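Local coordinates for protein methyl-accepting chemotaxis sensory transducer (Anaeromyxobacter dehalogenans, PDB 4K08) that probably senses small molecules in the periplasm through a PAS-like Cache domain and passes the signal on to the chemotaxis machinery, at residues 88-92 / 93-97. Residues are numbered along the deposited sequence; the frame is centred on the assembly and turned at random. Where two conformers were deposited one is given.
Sequences NGKLL and FQEFV
Leu91 and Glu95 close the first turn of helix 92-103, where a loop of this PAS-like single Cache domain enters the helix with Leu91 at the N-cap position. Two i to i+4 backbone bonds define that turn. Glu95 N donates to Leu91 O over 3.0 Å, and Phe96 N to Leu92 O over 2.9 Å, with an N-H...O angle of 149° in both. Leu91 also centres an inverse gamma turn, closed by a weak bond from Leu92 N to Lys90 O.

Apolar contact converges on one methyl. With chi1 at 60°, Leu92 CG is flanked by both the backbone N and C, which turns CD1 over the centre of the Phe93 ring, a CH-pi contact 3.7 Å from the centroid and 13° off the normal. The same CD1 meets Phe96 CZ at 3.7 Å, and the Leu92 side chain also packs on Tyr110 and Trp112 of strand 105-113. With an alanine at Phe96, Leu92 CD1 would lose the CZ contact and a gap is likely to open toward Trp59 and Tyr110.

Leu91 and Gln94 extend in the same direction, CB to CB 4.0 Å, while Gln94 OE1 accepts from Gly83 N. Lys90 NZ forms a salt bridge with Asp109, and Glu95 OE2 with Arg98.

Leu92 O, besides accepting its bond, lies 3.2 Å above the Phe96 ring plane, displaced from the centre and 3.3 Å from Phe96 CD1, the ring atom nearest to it.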
loop_
_atom_site.group_PDB
_atom_site.type_symbol
_atom_site.label_atom_id
_atom_site.label_comp_id
_atom_site.label_asym_id
_atom_site.label_seq_id
_atom_site.Cartn_x
_atom_site.Cartn_y
_atom_site.Cartn_z
ATOM N N ASN A 88 -8.325 -7.407 -16.090
ATOM C CA ASN A 88 -9.678 -7.949 -16.004
ATOM C C ASN A 88 -10.698 -6.828 -15.703
ATOM O O ASN A 88 -11.843 -7.097 -15.332
ATOM C CB ASN A 88 -9.822 -9.084 -14.994
ATOM C CG ASN A 88 -11.179 -9.820 -15.141
ATOM O OD1 ASN A 88 -11.682 -9.996 -16.242
ATOM N ND2 ASN A 88 -11.775 -10.206 -14.023
ATOM N N GLY A 89 -10.285 -5.582 -15.906
ATOM C CA GLY A 89 -11.188 -4.457 -15.719
ATOM C C GLY A 89 -11.394 -3.995 -14.276
ATOM O O GLY A 89 -12.185 -3.079 -14.032
ATOM N N LYS A 90 -10.677 -4.592 -13.324
ATOM C CA LYS A 90 -10.906 -4.271 -11.926
ATOM C C LYS A 90 -10.307 -2.870 -11.497
ATOM O O LYS A 90 -9.130 -2.575 -11.730
ATOM C CB LYS A 90 -10.366 -5.397 -11.065
ATOM C CG LYS A 90 -10.597 -5.227 -9.552
ATOM C CD LYS A 90 -10.608 -6.657 -8.912
ATOM C CE LYS A 90 -10.928 -6.586 -7.440
ATOM N NZ LYS A 90 -10.753 -7.831 -6.618
ATOM N N LEU A 91 -11.165 -2.030 -10.916
ATOM C CA LEU A 91 -10.799 -0.678 -10.489
ATOM C C LEU A 91 -10.117 -0.881 -9.142
ATOM O O LEU A 91 -10.664 -0.552 -8.120
ATOM C CB LEU A 91 -12.067 0.194 -10.372
ATOM C CG LEU A 91 -12.676 0.656 -11.704
ATOM C CD1 LEU A 91 -14.216 1.133 -11.611
ATOM C CD2 LEU A 91 -11.776 1.781 -12.274
ATOM N N LEU A 92 -8.935 -1.506 -9.139
ATOM C CA LEU A 92 -8.353 -2.034 -7.900
ATOM C C LEU A 92 -8.070 -0.939 -6.819
ATOM O O LEU A 92 -8.264 -1.198 -5.631
ATOM C CB LEU A 92 -7.087 -2.855 -8.200
ATOM C CG LEU A 92 -5.952 -2.117 -8.903
ATOM C CD1 LEU A 92 -4.761 -1.954 -7.969
ATOM C CD2 LEU A 92 -5.529 -2.857 -10.202
ATOM N N PHE A 93 -7.637 0.256 -7.226
ATOM C CA PHE A 93 -7.360 1.343 -6.237
ATOM C C PHE A 93 -8.674 1.867 -5.655
ATOM O O PHE A 93 -8.780 2.064 -4.440
ATOM C CB PHE A 93 -6.521 2.475 -6.850
ATOM C CG PHE A 93 -5.123 2.049 -7.191
ATOM C CD1 PHE A 93 -4.175 1.862 -6.179
ATOM C CD2 PHE A 93 -4.761 1.784 -8.512
ATOM C CE1 PHE A 93 -2.864 1.422 -6.481
ATOM C CE2 PHE A 93 -3.450 1.349 -8.839
ATOM C CZ PHE A 93 -2.491 1.178 -7.797
ATOM N N GLN A 94 -9.704 1.991 -6.509
ATOM C CA GLN A 94 -11.030 2.313 -5.988
ATOM C C GLN A 94 -11.413 1.235 -4.957
ATOM O O GLN A 94 -11.933 1.572 -3.895
ATOM C CB GLN A 94 -12.093 2.501 -7.118
ATOM C CG GLN A 94 -12.401 4.034 -7.351
ATOM C CD GLN A 94 -12.741 4.346 -8.827
ATOM O OE1 GLN A 94 -11.828 4.630 -9.658
ATOM N NE2 GLN A 94 -14.046 4.232 -9.174
ATOM N N GLU A 95 -11.106 -0.034 -5.241
ATOM C CA GLU A 95 -11.484 -1.090 -4.302
ATOM C C GLU A 95 -10.684 -1.017 -2.988
ATOM O O GLU A 95 -11.211 -1.329 -1.923
ATOM C CB GLU A 95 -11.398 -2.474 -4.959
ATOM C CG GLU A 95 -12.515 -2.737 -5.978
ATOM C CD GLU A 95 -13.918 -2.646 -5.365
ATOM O OE1 GLU A 95 -14.212 -3.470 -4.466
ATOM O OE2 GLU A 95 -14.710 -1.745 -5.757
ATOM N N PHE A 96 -9.424 -0.590 -3.046
ATOM C CA PHE A 96 -8.663 -0.341 -1.808
ATOM C C PHE A 96 -9.357 0.727 -0.951
ATOM O O PHE A 96 -9.477 0.590 0.260
ATOM C CB PHE A 96 -7.251 0.182 -2.098
ATOM C CG PHE A 96 -6.377 -0.773 -2.869
ATOM C CD1 PHE A 96 -6.662 -2.128 -2.924
ATOM C CD2 PHE A 96 -5.220 -0.306 -3.501
ATOM C CE1 PHE A 96 -5.834 -2.993 -3.637
ATOM C CE2 PHE A 96 -4.394 -1.170 -4.224
ATOM C CZ PHE A 96 -4.696 -2.513 -4.278
ATOM N N VAL A 97 -9.737 1.821 -1.598
ATOM C CA VAL A 97 -10.306 2.962 -0.879
ATOM C C VAL A 97 -11.648 2.554 -0.265
ATOM O O VAL A 97 -11.910 2.888 0.894
ATOM C CB VAL A 97 -10.430 4.239 -1.785
ATOM C CG1 VAL A 97 -11.417 5.341 -1.159
ATOM C CG2 VAL A 97 -9.051 4.779 -2.081
#